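Local coordinates for CdiI toxin (Salmonella enterica subsp. enterica serovar Rubislaw str. ATCC 10717, PDB 4ZQU), which neutralises the toxic activity of its cognate CdiA toxin as the immunity protein of a contact-dependent growth inhibition system, at residues V153-D158 with T162-G167. Residues are numbered along the deposited sequence; the frame is centred on the assembly and turned at random.
Sequences VILSVD and TEIGAG
L155 and V153 pack against the helical backbone at E163, I164 and G167 in a β-α unit: strand 153-155 runs out, a short turn reverses the chain, and helix 161-172 returns almost antiparallel (170° between the local axes, 9.5 Å apart at closest approach). The strand pairs with strand 129-138 through backbone bonds of V153 with I131 and L155 with I129. V153 and L155 point toward the helix and I164 touches I129, so the helix packs over strand 153-155 and its neighbour 129-138.

Van der Waals packing joins the two segments. L155 reaches over with one methyl: CG stands anti to the carbonyl carbon (chi1 -54°) and CD1 extends anti to CA. L155 CD1 rests 3.7 Å from E163 O and 3.9 Å from I164 CA; I164 CG1 is looser, at 4.5 Å from it. With no side chain at G167, L155 CD1 and V153 CG1 can both lie close to its backbone, CD1 at 4.2 Å from G167 CA. Both V153 methyls face one carbonyl oxygen from the same side: CG1 lies 3.6 Å and CG2 3.7 Å from G167 O. I164 also touches V54 of helix 47-59.

Hydrogen bonds lie within the turn and the helix, not between strand and helix. E163 O accepts G167 N at 3.0 Å. S156 OG receives a weak, long bond from D158 N, while S156 O bonds S159 OG. E163 runs extended (chi2 172°) toward the helix start, where its OE1 accepts a bond from S160 N.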
loop_
_atom_site.group_PDB
_atom_site.type_symbol
_atom_site.label_atom_id
_atom_site.label_comp_id
_atom_site.label_asym_id
_atom_site.label_seq_id
_atom_site.Cartn_x
_atom_site.Cartn_y
_atom_site.Cartn_z
ATOM N N VAL B 153 -14.325 4.193 -10.700
ATOM C CA VAL B 153 -15.588 4.910 -10.699
ATOM C C VAL B 153 -15.379 6.298 -10.111
ATOM O O VAL B 153 -15.231 6.455 -8.902
ATOM C CB VAL B 153 -16.666 4.164 -9.901
ATOM C CG1 VAL B 153 -17.949 4.981 -9.848
ATOM C CG2 VAL B 153 -16.921 2.801 -10.518
ATOM N N ILE B 154 -15.355 7.303 -10.978
ATOM C CA ILE B 154 -15.148 8.676 -10.546
ATOM C C ILE B 154 -16.474 9.425 -10.509
ATOM O O ILE B 154 -17.184 9.500 -11.513
ATOM C CB ILE B 154 -14.169 9.415 -11.471
ATOM C CG1 ILE B 154 -12.978 8.518 -11.807
ATOM C CG2 ILE B 154 -13.707 10.712 -10.824
ATOM C CD1 ILE B 154 -12.027 9.122 -12.813
ATOM N N LEU B 155 -16.803 9.977 -9.347
ATOM C CA LEU B 155 -18.070 10.670 -9.159
ATOM C C LEU B 155 -17.855 12.129 -8.789
ATOM O O LEU B 155 -16.803 12.500 -8.269
ATOM C CB LEU B 155 -18.902 9.983 -8.075
ATOM C CG LEU B 155 -19.156 8.486 -8.251
ATOM C CD1 LEU B 155 -19.890 7.936 -7.043
ATOM C CD2 LEU B 155 -19.936 8.215 -9.524
ATOM N N SER B 156 -18.861 12.952 -9.065
ATOM C CA SER B 156 -18.830 14.359 -8.692
ATOM C C SER B 156 -18.816 14.500 -7.172
ATOM O O SER B 156 -19.315 13.630 -6.460
ATOM C CB SER B 156 -20.033 15.094 -9.289
ATOM O OG SER B 156 -20.025 16.467 -8.946
ATOM N N VAL B 157 -18.240 15.591 -6.676
ATOM C CA VAL B 157 -18.204 15.837 -5.236
ATOM C C VAL B 157 -19.595 16.123 -4.673
ATOM O O VAL B 157 -19.823 15.986 -3.471
ATOM C CB VAL B 157 -17.266 17.015 -4.880
ATOM C CG1 VAL B 157 -15.847 16.717 -5.322
ATOM C CG2 VAL B 157 -17.761 18.304 -5.518
ATOM N N ASP B 158 -20.521 16.517 -5.544
ATOM C CA ASP B 158 -21.887 16.831 -5.132
ATOM C C ASP B 158 -22.816 15.636 -5.295
ATOM O O ASP B 158 -24.036 15.781 -5.222
ATOM C CB ASP B 158 -22.435 18.017 -5.930
ATOM C CG ASP B 158 -21.695 19.308 -5.644
ATOM O OD1 ASP B 158 -21.130 19.447 -4.539
ATOM O OD2 ASP B 158 -21.679 20.188 -6.529
ATOM N N THR B 162 -27.146 8.201 -2.543
ATOM C CA THR B 162 -27.638 7.120 -3.385
ATOM C C THR B 162 -26.723 6.920 -4.589
ATOM O O THR B 162 -26.419 5.788 -4.965
ATOM C CB THR B 162 -29.077 7.391 -3.866
ATOM O OG1 THR B 162 -29.926 7.616 -2.734
ATOM C CG2 THR B 162 -29.609 6.211 -4.666
ATOM N N GLU B 163 -26.283 8.027 -5.181
ATOM C CA GLU B 163 -25.354 7.987 -6.306
ATOM C C GLU B 163 -24.007 7.402 -5.890
ATOM O O GLU B 163 -23.348 6.715 -6.672
ATOM C CB GLU B 163 -25.160 9.390 -6.891
ATOM C CG GLU B 163 -26.391 9.936 -7.600
ATOM C CD GLU B 163 -26.250 11.393 -7.995
ATOM O OE1 GLU B 163 -25.236 12.018 -7.633
ATOM O OE2 GLU B 163 -27.162 11.916 -8.665
ATOM N N ILE B 164 -23.608 7.673 -4.653
ATOM C CA ILE B 164 -22.341 7.176 -4.131
ATOM C C ILE B 164 -22.403 5.671 -3.866
ATOM O O ILE B 164 -21.507 4.926 -4.268
ATOM C CB ILE B 164 -21.943 7.921 -2.844
ATOM C CG1 ILE B 164 -21.618 9.382 -3.166
ATOM C CG2 ILE B 164 -20.751 7.251 -2.184
ATOM C CD1 ILE B 164 -21.235 10.214 -1.962
ATOM N N GLY B 165 -23.466 5.229 -3.200
ATOM C CA GLY B 165 -23.676 3.812 -2.962
ATOM C C GLY B 165 -23.783 3.043 -4.265
ATOM O O GLY B 165 -23.280 1.925 -4.381
ATOM N N ALA B 166 -24.439 3.650 -5.252
ATOM C CA ALA B 166 -24.601 3.040 -6.567
ATOM C C ALA B 166 -23.263 2.916 -7.291
ATOM O O ALA B 166 -22.988 1.904 -7.936
ATOM C CB ALA B 166 -25.580 3.846 -7.405
ATOM N N GLY B 167 -22.439 3.952 -7.183
ATOM C CA GLY B 167 -21.124 3.942 -7.793
ATOM C C GLY B 167 -20.223 2.891 -7.178
ATOM O O GLY B 167 -19.388 2.294 -7.858
#